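Local coordinates for elongation factor G (Thermus thermophilus, PDB 2DY1), which binds GTP and a magnesium ion and probably works as a translation elongation GTPase on the ribosome, at residues K579-Q584 against L610-A615; P574-K579 against V617-V622; Y84-G89 against G429-A434. One frame throughout, in Å; residues are numbered along the deposited sequence.

Contact 1: residues K579-Q584 against L610-A615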
ATOM      1  N   LYS A 579       0.980 -16.362  10.775  1.00 43.88           N
ATOM      2  CA  LYS A 579       1.211 -17.208   9.609  1.00 46.35           C
ATOM      3  C   LYS A 579       2.554 -16.807   9.018  1.00 43.66           C
ATOM      4  O   LYS A 579       2.787 -15.632   8.746  1.00 40.30           O
ATOM      5  CB  LYS A 579       0.108 -17.000   8.571  1.00 54.88           C
ATOM      6  CG  LYS A 579      -1.276 -17.420   9.043  1.00 65.34           C
ATOM      7  CD  LYS A 579      -2.325 -17.221   7.956  1.00 73.03           C
ATOM      8  CE  LYS A 579      -3.690 -17.736   8.403  1.00 73.85           C
ATOM      9  NZ  LYS A 579      -4.727 -17.571   7.344  1.00 75.09           N
ATOM     10  N   VAL A 580       3.442 -17.777   8.835  1.00 42.17           N
ATOM     11  CA  VAL A 580       4.754 -17.487   8.276  1.00 44.54           C
ATOM     12  C   VAL A 580       5.064 -18.361   7.065  1.00 42.45           C
ATOM     13  O   VAL A 580       4.978 -19.587   7.133  1.00 44.88           O
ATOM     14  CB  VAL A 580       5.876 -17.683   9.334  1.00 43.44           C
ATOM     15  CG1 VAL A 580       7.239 -17.403   8.713  1.00 46.51           C
ATOM     16  CG2 VAL A 580       5.647 -16.757  10.509  1.00 47.70           C
ATOM     17  N   LEU A 581       5.408 -17.716   5.956  1.00 40.13           N
ATOM     18  CA  LEU A 581       5.758 -18.416   4.727  1.00 45.27           C
ATOM     19  C   LEU A 581       7.278 -18.349   4.659  1.00 46.57           C
ATOM     20  O   LEU A 581       7.854 -17.260   4.667  1.00 48.27           O
ATOM     21  CB  LEU A 581       5.142 -17.706   3.515  1.00 47.52           C
ATOM     22  CG  LEU A 581       5.133 -18.415   2.156  1.00 54.14           C
ATOM     23  CD1 LEU A 581       6.549 -18.719   1.720  1.00 55.17           C
ATOM     24  CD2 LEU A 581       4.315 -19.693   2.240  1.00 53.27           C
ATOM     25  N   ALA A 582       7.934 -19.503   4.601  1.00 48.56           N
ATOM     26  CA  ALA A 582       9.390 -19.512   4.559  1.00 49.99           C
ATOM     27  C   ALA A 582       9.976 -20.688   3.792  1.00 52.70           C
ATOM     28  O   ALA A 582       9.366 -21.755   3.699  1.00 48.48           O
ATOM     29  CB  ALA A 582       9.946 -19.495   5.979  1.00 46.00           C
ATOM     30  N   PRO A 583      11.181 -20.497   3.229  1.00 53.24           N
ATOM     31  CA  PRO A 583      11.863 -21.546   2.468  1.00 54.28           C
ATOM     32  C   PRO A 583      11.964 -22.786   3.338  1.00 55.33           C
ATOM     33  O   PRO A 583      12.070 -22.683   4.561  1.00 55.92           O
ATOM     34  CB  PRO A 583      13.228 -20.926   2.184  1.00 55.41           C
ATOM     35  CG  PRO A 583      12.913 -19.463   2.085  1.00 56.81           C
ATOM     36  CD  PRO A 583      11.988 -19.265   3.260  1.00 52.11           C
ATOM     37  N   GLN A 584      11.933 -23.957   2.717  1.00 58.77           N
ATOM     38  CA  GLN A 584      12.010 -25.194   3.477  1.00 60.54           C
ATOM     39  C   GLN A 584      13.286 -25.304   4.312  1.00 59.48           C
ATOM     40  O   GLN A 584      13.235 -25.724   5.469  1.00 57.28           O
ATOM     41  CB  GLN A 584      11.866 -26.401   2.540  1.00 63.69           C
ATOM     42  CG  GLN A 584      12.917 -26.514   1.452  1.00 64.83           C
ATOM     43  CD  GLN A 584      13.777 -27.754   1.617  1.00 65.98           C
ATOM     44  OE1 GLN A 584      14.676 -27.791   2.456  1.00 66.07           O
ATOM     45  NE2 GLN A 584      13.492 -28.783   0.826  1.00 61.19           N
ATOM     46  N   LEU A 610       8.553 -24.031  -0.431  1.00 71.05           N
ATOM     47  CA  LEU A 610       8.154 -23.144   0.652  1.00 69.33           C
ATOM     48  C   LEU A 610       7.148 -23.878   1.522  1.00 68.44           C
ATOM     49  O   LEU A 610       6.509 -24.833   1.079  1.00 67.91           O
ATOM     50  CB  LEU A 610       7.508 -21.872   0.095  1.00 67.01           C
ATOM     51  CG  LEU A 610       8.413 -20.834  -0.574  1.00 66.86           C
ATOM     52  CD1 LEU A 610       7.567 -19.743  -1.219  1.00 67.24           C
ATOM     53  CD2 LEU A 610       9.349 -20.239   0.464  1.00 66.45           C
ATOM     54  N   SER A 611       7.017 -23.435   2.766  1.00 66.33           N
ATOM     55  CA  SER A 611       6.069 -24.045   3.684  1.00 62.27           C
ATOM     56  C   SER A 611       5.401 -22.947   4.501  1.00 58.25           C
ATOM     57  O   SER A 611       6.030 -21.949   4.844  1.00 51.74           O
ATOM     58  CB  SER A 611       6.776 -25.035   4.614  1.00 61.70           C
ATOM     59  OG  SER A 611       7.630 -24.364   5.519  1.00 63.18           O
ATOM     60  N   VAL A 612       4.118 -23.130   4.792  1.00 57.83           N
ATOM     61  CA  VAL A 612       3.362 -22.162   5.578  1.00 57.09           C
ATOM     62  C   VAL A 612       3.258 -22.654   7.019  1.00 54.92           C
ATOM     63  O   VAL A 612       2.725 -23.732   7.274  1.00 54.46           O
ATOM     64  CB  VAL A 612       1.931 -21.976   5.020  1.00 59.30           C
ATOM     65  CG1 VAL A 612       1.193 -20.905   5.816  1.00 57.90           C
ATOM     66  CG2 VAL A 612       1.991 -21.604   3.546  1.00 59.00           C
ATOM     67  N   VAL A 613       3.778 -21.865   7.953  1.00 48.03           N
ATOM     68  CA  VAL A 613       3.729 -22.229   9.363  1.00 47.92           C
ATOM     69  C   VAL A 613       2.627 -21.435  10.064  1.00 48.36           C
ATOM     70  O   VAL A 613       2.620 -20.206  10.027  1.00 45.10           O
ATOM     71  CB  VAL A 613       5.072 -21.938  10.071  1.00 50.88           C
ATOM     72  CG1 VAL A 613       4.978 -22.310  11.544  1.00 47.46           C
ATOM     73  CG2 VAL A 613       6.193 -22.715   9.401  1.00 47.23           C
ATOM     74  N   HIS A 614       1.691 -22.149  10.683  1.00 47.15           N
ATOM     75  CA  HIS A 614       0.584 -21.525  11.405  1.00 46.63           C
ATOM     76  C   HIS A 614       0.872 -21.612  12.892  1.00 46.45           C
ATOM     77  O   HIS A 614       1.155 -22.693  13.409  1.00 49.50           O
ATOM     78  CB  HIS A 614      -0.730 -22.256  11.126  1.00 46.59           C
ATOM     79  CG  HIS A 614      -1.184 -22.172   9.705  1.00 51.11           C
ATOM     80  ND1 HIS A 614      -1.704 -21.019   9.157  1.00 54.54           N
ATOM     81  CD2 HIS A 614      -1.215 -23.104   8.724  1.00 50.28           C
ATOM     82  CE1 HIS A 614      -2.037 -21.246   7.898  1.00 57.66           C
ATOM     83  NE2 HIS A 614      -1.752 -22.503   7.610  1.00 56.96           N
ATOM     84  N   ALA A 615       0.793 -20.485  13.584  1.00 42.48           N
ATOM     85  CA  ALA A 615       1.058 -20.489  15.009  1.00 40.16           C
ATOM     86  C   ALA A 615       0.258 -19.427  15.747  1.00 42.44           C
ATOM     87  O   ALA A 615      -0.387 -18.578  15.137  1.00 40.60           O
ATOM     88  CB  ALA A 615       2.547 -20.275  15.256  1.00 39.86           C
TER

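Contact 2: residues P574-K579 against V617-V622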
ATOM      1  N   PRO A 574      -2.695 -10.135  24.982  1.00 20.12           N
ATOM      2  CA  PRO A 574      -3.288 -10.522  23.705  1.00 20.77           C
ATOM      3  C   PRO A 574      -2.467 -11.574  22.970  1.00 24.36           C
ATOM      4  O   PRO A 574      -1.239 -11.514  22.942  1.00 26.44           O
ATOM      5  CB  PRO A 574      -3.387  -9.197  22.950  1.00 25.46           C
ATOM      6  CG  PRO A 574      -2.302  -8.381  23.530  1.00 25.23           C
ATOM      7  CD  PRO A 574      -2.295  -8.721  24.989  1.00 23.68           C
ATOM      8  N   ILE A 575      -3.175 -12.547  22.399  1.00 25.22           N
ATOM      9  CA  ILE A 575      -2.579 -13.639  21.636  1.00 27.72           C
ATOM     10  C   ILE A 575      -2.965 -13.435  20.177  1.00 25.61           C
ATOM     11  O   ILE A 575      -4.116 -13.139  19.870  1.00 25.74           O
ATOM     12  CB  ILE A 575      -3.126 -15.014  22.107  1.00 26.93           C
ATOM     13  CG1 ILE A 575      -2.778 -15.238  23.581  1.00 24.76           C
ATOM     14  CG2 ILE A 575      -2.556 -16.139  21.228  1.00 29.87           C
ATOM     15  CD1 ILE A 575      -1.310 -15.075  23.921  1.00 29.84           C
ATOM     16  N   TYR A 576      -2.001 -13.581  19.274  1.00 30.09           N
ATOM     17  CA  TYR A 576      -2.258 -13.397  17.853  1.00 32.19           C
ATOM     18  C   TYR A 576      -2.029 -14.668  17.046  1.00 32.78           C
ATOM     19  O   TYR A 576      -1.278 -15.559  17.463  1.00 33.77           O
ATOM     20  CB  TYR A 576      -1.349 -12.287  17.291  1.00 25.88           C
ATOM     21  CG  TYR A 576      -1.854 -10.877  17.544  1.00 22.20           C
ATOM     22  CD1 TYR A 576      -2.115 -10.427  18.840  1.00 25.63           C
ATOM     23  CD2 TYR A 576      -2.124 -10.013  16.476  1.00 25.21           C
ATOM     24  CE1 TYR A 576      -2.646  -9.148  19.063  1.00 22.99           C
ATOM     25  CE2 TYR A 576      -2.647  -8.742  16.685  1.00 25.65           C
ATOM     26  CZ  TYR A 576      -2.911  -8.319  17.984  1.00 27.09           C
ATOM     27  OH  TYR A 576      -3.478  -7.083  18.190  1.00 28.35           O
ATOM     28  N   ARG A 577      -2.718 -14.765  15.914  1.00 35.51           N
ATOM     29  CA  ARG A 577      -2.510 -15.882  15.002  1.00 41.88           C
ATOM     30  C   ARG A 577      -1.413 -15.424  14.052  1.00 41.19           C
ATOM     31  O   ARG A 577      -1.538 -14.354  13.456  1.00 34.65           O
ATOM     32  CB  ARG A 577      -3.808 -16.286  14.256  1.00 46.37           C
ATOM     33  CG  ARG A 577      -4.869 -15.224  13.887  1.00 55.30           C
ATOM     34  CD  ARG A 577      -5.954 -15.887  13.016  1.00 60.73           C
ATOM     35  NE  ARG A 577      -7.284 -15.261  12.935  1.00 66.66           N
ATOM     36  CZ  ARG A 577      -8.122 -15.105  13.958  1.00 67.97           C
ATOM     37  NH1 ARG A 577      -7.778 -15.506  15.172  1.00 69.69           N
ATOM     38  NH2 ARG A 577      -9.328 -14.590  13.754  1.00 70.47           N
ATOM     39  N   LEU A 578      -0.328 -16.191  13.970  1.00 41.78           N
ATOM     40  CA  LEU A 578       0.802 -15.825  13.127  1.00 43.46           C
ATOM     41  C   LEU A 578       1.035 -16.839  12.015  1.00 47.63           C
ATOM     42  O   LEU A 578       1.261 -18.024  12.274  1.00 50.51           O
ATOM     43  CB  LEU A 578       2.064 -15.687  13.993  1.00 45.75           C
ATOM     44  CG  LEU A 578       3.417 -15.162  13.475  1.00 46.43           C
ATOM     45  CD1 LEU A 578       4.433 -16.286  13.494  1.00 46.15           C
ATOM     46  CD2 LEU A 578       3.287 -14.564  12.086  1.00 42.66           C
ATOM     47  N   LYS A 579       0.980 -16.362  10.775  1.00 43.88           N
ATOM     48  CA  LYS A 579       1.211 -17.208   9.609  1.00 46.35           C
ATOM     49  C   LYS A 579       2.554 -16.807   9.018  1.00 43.66           C
ATOM     50  O   LYS A 579       2.787 -15.632   8.746  1.00 40.30           O
ATOM     51  CB  LYS A 579       0.108 -17.000   8.571  1.00 54.88           C
ATOM     52  CG  LYS A 579      -1.276 -17.420   9.043  1.00 65.34           C
ATOM     53  CD  LYS A 579      -2.325 -17.221   7.956  1.00 73.03           C
ATOM     54  CE  LYS A 579      -3.690 -17.736   8.403  1.00 73.85           C
ATOM     55  NZ  LYS A 579      -4.727 -17.571   7.344  1.00 75.09           N
ATOM     56  N   VAL A 617       0.897 -16.777  18.998  1.00 34.61           N
ATOM     57  CA  VAL A 617       1.999 -16.221  19.756  1.00 35.10           C
ATOM     58  C   VAL A 617       1.555 -14.952  20.463  1.00 30.53           C
ATOM     59  O   VAL A 617       0.700 -14.226  19.961  1.00 29.04           O
ATOM     60  CB  VAL A 617       3.173 -15.882  18.801  1.00 33.01           C
ATOM     61  CG1 VAL A 617       2.690 -14.911  17.725  1.00 33.42           C
ATOM     62  CG2 VAL A 617       4.337 -15.279  19.576  1.00 37.60           C
ATOM     63  N   PRO A 618       2.123 -14.672  21.644  1.00 32.30           N
ATOM     64  CA  PRO A 618       1.756 -13.465  22.384  1.00 26.01           C
ATOM     65  C   PRO A 618       2.164 -12.241  21.573  1.00 30.25           C
ATOM     66  O   PRO A 618       3.281 -12.193  21.055  1.00 30.93           O
ATOM     67  CB  PRO A 618       2.581 -13.573  23.657  1.00 28.32           C
ATOM     68  CG  PRO A 618       2.742 -15.039  23.840  1.00 35.24           C
ATOM     69  CD  PRO A 618       3.026 -15.517  22.447  1.00 36.21           C
ATOM     70  N   LEU A 619       1.277 -11.257  21.464  1.00 25.20           N
ATOM     71  CA  LEU A 619       1.604 -10.048  20.715  1.00 22.27           C
ATOM     72  C   LEU A 619       2.906  -9.444  21.235  1.00 27.70           C
ATOM     73  O   LEU A 619       3.701  -8.892  20.475  1.00 27.22           O
ATOM     74  CB  LEU A 619       0.484  -9.013  20.859  1.00 22.00           C
ATOM     75  CG  LEU A 619       0.781  -7.635  20.261  1.00 25.76           C
ATOM     76  CD1 LEU A 619       0.760  -7.751  18.734  1.00 18.72           C
ATOM     77  CD2 LEU A 619      -0.253  -6.627  20.741  1.00 21.79           C
ATOM     78  N   ALA A 620       3.119  -9.560  22.539  1.00 23.33           N
ATOM     79  CA  ALA A 620       4.292  -9.003  23.189  1.00 21.18           C
ATOM     80  C   ALA A 620       5.598  -9.622  22.707  1.00 20.65           C
ATOM     81  O   ALA A 620       6.666  -9.072  22.945  1.00 29.16           O
ATOM     82  CB  ALA A 620       4.171  -9.171  24.700  1.00 30.82           C
ATOM     83  N   GLU A 621       5.503 -10.763  22.038  1.00 22.88           N
ATOM     84  CA  GLU A 621       6.699 -11.449  21.555  1.00 31.41           C
ATOM     85  C   GLU A 621       6.956 -11.223  20.072  1.00 33.68           C
ATOM     86  O   GLU A 621       7.972 -11.686  19.544  1.00 32.28           O
ATOM     87  CB  GLU A 621       6.570 -12.955  21.798  1.00 38.23           C
ATOM     88  CG  GLU A 621       6.422 -13.346  23.254  1.00 48.58           C
ATOM     89  CD  GLU A 621       7.609 -12.917  24.082  1.00 55.54           C
ATOM     90  OE1 GLU A 621       8.737 -13.356  23.774  1.00 57.66           O
ATOM     91  OE2 GLU A 621       7.415 -12.136  25.037  1.00 61.24           O
ATOM     92  N   VAL A 622       6.050 -10.513  19.400  1.00 31.06           N
ATOM     93  CA  VAL A 622       6.174 -10.285  17.960  1.00 26.05           C
ATOM     94  C   VAL A 622       5.920  -8.860  17.470  1.00 25.51           C
ATOM     95  O   VAL A 622       5.594  -8.669  16.304  1.00 24.79           O
ATOM     96  CB  VAL A 622       5.202 -11.198  17.178  1.00 25.36           C
ATOM     97  CG1 VAL A 622       5.671 -12.652  17.239  1.00 26.97           C
ATOM     98  CG2 VAL A 622       3.792 -11.067  17.754  1.00 28.58           C
TER
HETATM   99  O   HOH W   1       1.209 -10.423  24.506  1.00 27.36           O

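Contact 3: residues Y84-G89 against G429-A434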
ATOM      1  N   TYR A  84       9.097  -1.302  -4.319  1.00 10.79           N
ATOM      2  CA  TYR A  84       8.858  -1.976  -3.046  1.00 10.87           C
ATOM      3  C   TYR A  84       7.419  -1.915  -2.561  1.00 13.70           C
ATOM      4  O   TYR A  84       6.754  -0.880  -2.702  1.00 11.26           O
ATOM      5  CB  TYR A  84       9.761  -1.388  -1.955  1.00 10.85           C
ATOM      6  CG  TYR A  84      11.209  -1.809  -2.051  1.00 10.98           C
ATOM      7  CD1 TYR A  84      12.208  -0.881  -2.323  1.00 11.37           C
ATOM      8  CD2 TYR A  84      11.575  -3.141  -1.853  1.00 15.12           C
ATOM      9  CE1 TYR A  84      13.552  -1.255  -2.395  1.00 14.54           C
ATOM     10  CE2 TYR A  84      12.915  -3.528  -1.924  1.00 16.13           C
ATOM     11  CZ  TYR A  84      13.890  -2.583  -2.194  1.00 16.51           C
ATOM     12  OH  TYR A  84      15.212  -2.964  -2.292  1.00 17.30           O
ATOM     13  N   GLY A  85       6.960  -3.009  -1.952  1.00 16.67           N
ATOM     14  CA  GLY A  85       5.596  -3.073  -1.435  1.00 16.14           C
ATOM     15  C   GLY A  85       5.338  -2.057  -0.335  1.00 14.07           C
ATOM     16  O   GLY A  85       4.194  -1.732  -0.001  1.00 12.84           O
ATOM     17  N   ASP A  86       6.414  -1.568   0.268  1.00 11.34           N
ATOM     18  CA  ASP A  86       6.294  -0.539   1.280  1.00 10.83           C
ATOM     19  C   ASP A  86       5.548   0.664   0.718  1.00  9.68           C
ATOM     20  O   ASP A  86       4.878   1.417   1.455  1.00 10.73           O
ATOM     21  CB  ASP A  86       7.678  -0.051   1.680  1.00 12.80           C
ATOM     22  CG  ASP A  86       8.472  -1.099   2.394  1.00 18.70           C
ATOM     23  OD1 ASP A  86       8.582  -1.031   3.639  1.00 14.19           O
ATOM     24  OD2 ASP A  86       8.973  -2.001   1.697  1.00 22.38           O
ATOM     25  N   PHE A  87       5.701   0.855  -0.583  1.00 11.65           N
ATOM     26  CA  PHE A  87       5.106   2.009  -1.257  1.00  9.58           C
ATOM     27  C   PHE A  87       3.885   1.670  -2.100  1.00 10.30           C
ATOM     28  O   PHE A  87       3.653   2.288  -3.146  1.00 11.26           O
ATOM     29  CB  PHE A  87       6.192   2.687  -2.086  1.00  9.64           C
ATOM     30  CG  PHE A  87       7.464   2.955  -1.292  1.00 10.01           C
ATOM     31  CD1 PHE A  87       8.681   2.412  -1.695  1.00 12.70           C
ATOM     32  CD2 PHE A  87       7.409   3.691  -0.115  1.00 11.20           C
ATOM     33  CE1 PHE A  87       9.835   2.594  -0.912  1.00 12.90           C
ATOM     34  CE2 PHE A  87       8.548   3.884   0.666  1.00 11.89           C
ATOM     35  CZ  PHE A  87       9.768   3.328   0.266  1.00 10.25           C
ATOM     36  N   VAL A  88       3.129   0.684  -1.634  1.00 10.28           N
ATOM     37  CA  VAL A  88       1.888   0.242  -2.289  1.00  8.71           C
ATOM     38  C   VAL A  88       0.965   1.439  -2.588  1.00 11.87           C
ATOM     39  O   VAL A  88       0.259   1.440  -3.596  1.00 12.12           O
ATOM     40  CB  VAL A  88       1.158  -0.789  -1.399  1.00 11.39           C
ATOM     41  CG1 VAL A  88       0.780  -0.174  -0.059  1.00 13.88           C
ATOM     42  CG2 VAL A  88      -0.069  -1.348  -2.116  1.00 11.91           C
ATOM     43  N   GLY A  89       0.935   2.438  -1.710  1.00 10.47           N
ATOM     44  CA  GLY A  89       0.083   3.598  -1.958  1.00 11.83           C
ATOM     45  C   GLY A  89       0.370   4.238  -3.311  1.00 10.55           C
ATOM     46  O   GLY A  89      -0.519   4.430  -4.162  1.00 12.31           O
ATOM     47  N   GLY A 429       5.689  -1.252   6.211  1.00 13.16           N
ATOM     48  CA  GLY A 429       6.942  -1.970   6.317  1.00 13.47           C
ATOM     49  C   GLY A 429       7.962  -1.122   7.036  1.00 13.16           C
ATOM     50  O   GLY A 429       7.730   0.060   7.301  1.00 13.29           O
ATOM     51  N   GLU A 430       9.106  -1.726   7.345  1.00 11.69           N
ATOM     52  CA  GLU A 430      10.187  -1.020   8.020  1.00 11.61           C
ATOM     53  C   GLU A 430      10.713   0.149   7.166  1.00 13.25           C
ATOM     54  O   GLU A 430      10.942   1.249   7.666  1.00 13.05           O
ATOM     55  CB  GLU A 430      11.321  -2.027   8.344  1.00 10.10           C
ATOM     56  CG  GLU A 430      12.458  -1.419   9.154  1.00 11.99           C
ATOM     57  CD  GLU A 430      13.529  -2.422   9.592  1.00 16.99           C
ATOM     58  OE1 GLU A 430      13.494  -3.587   9.153  1.00 17.36           O
ATOM     59  OE2 GLU A 430      14.413  -2.015  10.381  1.00 20.91           O
ATOM     60  N   LEU A 431      10.903  -0.090   5.869  1.00 12.08           N
ATOM     61  CA  LEU A 431      11.395   0.950   4.984  1.00  9.96           C
ATOM     62  C   LEU A 431      10.360   2.051   4.863  1.00 12.28           C
ATOM     63  O   LEU A 431      10.700   3.241   4.903  1.00  9.95           O
ATOM     64  CB  LEU A 431      11.734   0.361   3.600  1.00 10.93           C
ATOM     65  CG  LEU A 431      12.097   1.387   2.517  1.00 10.57           C
ATOM     66  CD1 LEU A 431      13.349   2.175   2.909  1.00 14.79           C
ATOM     67  CD2 LEU A 431      12.309   0.670   1.200  1.00 14.76           C
ATOM     68  N   HIS A 432       9.092   1.668   4.738  1.00 10.36           N
ATOM     69  CA  HIS A 432       8.044   2.693   4.637  1.00  8.86           C
ATOM     70  C   HIS A 432       8.121   3.644   5.845  1.00 11.10           C
ATOM     71  O   HIS A 432       8.153   4.870   5.684  1.00 11.52           O
ATOM     72  CB  HIS A 432       6.670   2.017   4.577  1.00 10.50           C
ATOM     73  CG  HIS A 432       5.532   2.975   4.384  1.00 11.09           C
ATOM     74  ND1 HIS A 432       4.254   2.694   4.812  1.00 11.14           N
ATOM     75  CD2 HIS A 432       5.474   4.193   3.792  1.00 12.77           C
ATOM     76  CE1 HIS A 432       3.455   3.703   4.496  1.00 14.50           C
ATOM     77  NE2 HIS A 432       4.171   4.624   3.877  1.00 11.20           N
ATOM     78  N   LEU A 433       8.157   3.079   7.051  1.00 10.37           N
ATOM     79  CA  LEU A 433       8.198   3.900   8.269  1.00  8.89           C
ATOM     80  C   LEU A 433       9.476   4.726   8.360  1.00 10.72           C
ATOM     81  O   LEU A 433       9.463   5.867   8.828  1.00 10.92           O
ATOM     82  CB  LEU A 433       8.034   2.992   9.494  1.00 10.22           C
ATOM     83  CG  LEU A 433       6.621   2.422   9.636  1.00 10.65           C
ATOM     84  CD1 LEU A 433       6.628   1.343  10.713  1.00 17.96           C
ATOM     85  CD2 LEU A 433       5.613   3.535   9.971  1.00 13.75           C
ATOM     86  N   ALA A 434      10.591   4.176   7.883  1.00 10.56           N
ATOM     87  CA  ALA A 434      11.830   4.938   7.899  1.00 10.89           C
ATOM     88  C   ALA A 434      11.678   6.172   7.003  1.00 11.46           C
ATOM     89  O   ALA A 434      12.106   7.266   7.367  1.00 10.93           O
ATOM     90  CB  ALA A 434      13.015   4.057   7.404  1.00 10.03           C
TER
HETATM   91  O   HOH W   2      10.537  -2.754   4.564  1.00 18.68           O

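Contact 1: residues K579-Q584 against L610-A615
Val580 pairs with Val613 and Ala582 with Ser611 where the two strands run antiparallel, their short axes 4.6 Å apart at closest approach and their directions at 157°. These are the first and third strands, side by side in the middle of the sheet, of the βαββαβ ferredoxin-like fold at the C-terminal end of the factor. Both bonds of the valine pair are short: Val580 N to Val613 O is 2.8 Å, and Val613 N to Val580 O is 2.7 Å and almost straight at 176°. The face carrying Val580, Ala582, Ser611 and Val613 is packed under helices 587-596 and 625-633, which suits branched and small side chains. Ser611 OG, buried here, has no polar partner in the model. On the other face Lys579 lies beside His614. With CG beside its own backbone N (chi1 -64°) and an extended chain beyond, Lys579 passes the imidazole obliquely with its methylenes, CG reaching ND1 of His614 at 3.6 Å and CE lying in the ring plane at its edge. Next along this face, Leu581 uses both methyls: CD2 presses on CG2 of Val612 and CD1 on CD1 of Leu610, each at 3.3 Å, tighter than usual carbon contacts. Strand 569-583 ends at Pro583, opposite the start of strand 610-618; proline has no N-H to give and suits a non-hydrogen-bonded pair with Leu610. The other methyl of Leu610, CD2, lies over the flat peptide link between Ala582 and Pro583, 3.3 Å from Pro583 N.

Contact 2: residues P574-K579 against V617-V622
Tyr576 and Val617 form an antiparallel hydrogen-bonded pair, and Ile575 and Pro618 the neighbouring non-hydrogen-bonded one. Tyr576 N to Val617 O and its return, Val617 N to Tyr576 O, both measure 2.9 Å. Beyond Pro618 segment 617-622 turns away, but Leu619 N still gives a nearly straight bond to Pro574 O, also 2.9 Å long. That carbonyl also accepts from a water, which in turn takes the N-H of Ala620 at 2.9 Å, so one oxygen steadies the start of the turn. Proline suits position 618 because a non-hydrogen-bonded pair asks no N-H of it toward Ile575; its ring lies alongside the Ile575 side chain, whose CD1 is 4.1 Å from Pro618 CG. Here the third strand of the ferredoxin-like βαββαβ domain ends, and the chain heads for helix 625-633, which follows. The Tyr576 and Leu619 side chains leave the backbone in the same direction and run next to each other. Leu619 CD1 sits over one face of the phenol in a CH-pi contact, 3.8 Å from the centroid of the Tyr576 ring and 14° off its normal, while Leu619 CB meets the ring at Tyr576 CD1 and CE1, and Leu619 CG at Tyr576 CE1. CD2 of Leu619 reaches back to Pro574 CG. Val617 holds CG1 between its backbone N and carbonyl carbon (chi1 57°), which brings this methyl to 3.9 Å from Leu578 CB.

Contact 3: residues Y84-G89 against G429-A434
Tyr84 meets Leu431 at about a right angle, its CD1 3.9 Å from Leu431 CD2; it stands in the switch II region of the G domain, just after the DxxG motif, and its side chain also touches Thr60, a GTP-binding residue. Asp86, in a short 3-10 turn, carries the polar part of the contact. Its OD1 accepts the backbone N-H of His432 at 3.0 Å, with the donor 37° out of the carboxylate plane and an N-H...O angle of 149°. A water donates to the same Asp86 OD1 and accepts from Leu431 N, so a second amide of the first turn of helix 430-442 is reached indirectly. Gly429, the N-cap residue, suits its place because its CA is 3.3 Å from Asp86 OD1, with no room for a side chain. His432 CG is anti to its backbone N (chi1 -176°), which puts it beneath Asp86 O, 3.4 Å above one ring face toward the rim; bonds to His428 N and Asp409 fix the ring's rotation. Phe87, the N-cap residue of helix 88-97, crosses Leu431 at about a right angle, its CZ 3.8 Å from Leu431 CG. A carboxylate at the positive end of a domain III helix is probably stabilised as the anion, while the apolar contacts beside it help join this helix to switch II, consistent with communication between nucleotide state and domain III.

Contacts 1 and 2 are successive parts of one strand pairing, 569-583 with 610-618, their centres 15 Å apart; they share Lys579, and between them Ala615 O probably accepts a hydrogen bond from Leu578 N at 2.7 Å, keeping the register continuous. Contact 3 belongs to another interface, between the G domain and domain III, its centre about 22 Å from each of the others and its nearest atoms about 14 Å from contact 1 and 12 Å from contact 2. A bridge exists nonetheless: helix 625-633 packs on Val580 and also touches Glu430. Only contact 3 approaches the nucleotide, the Tyr84 side chain being about 4 Å from GTP and about 9 Å from the magnesium ion.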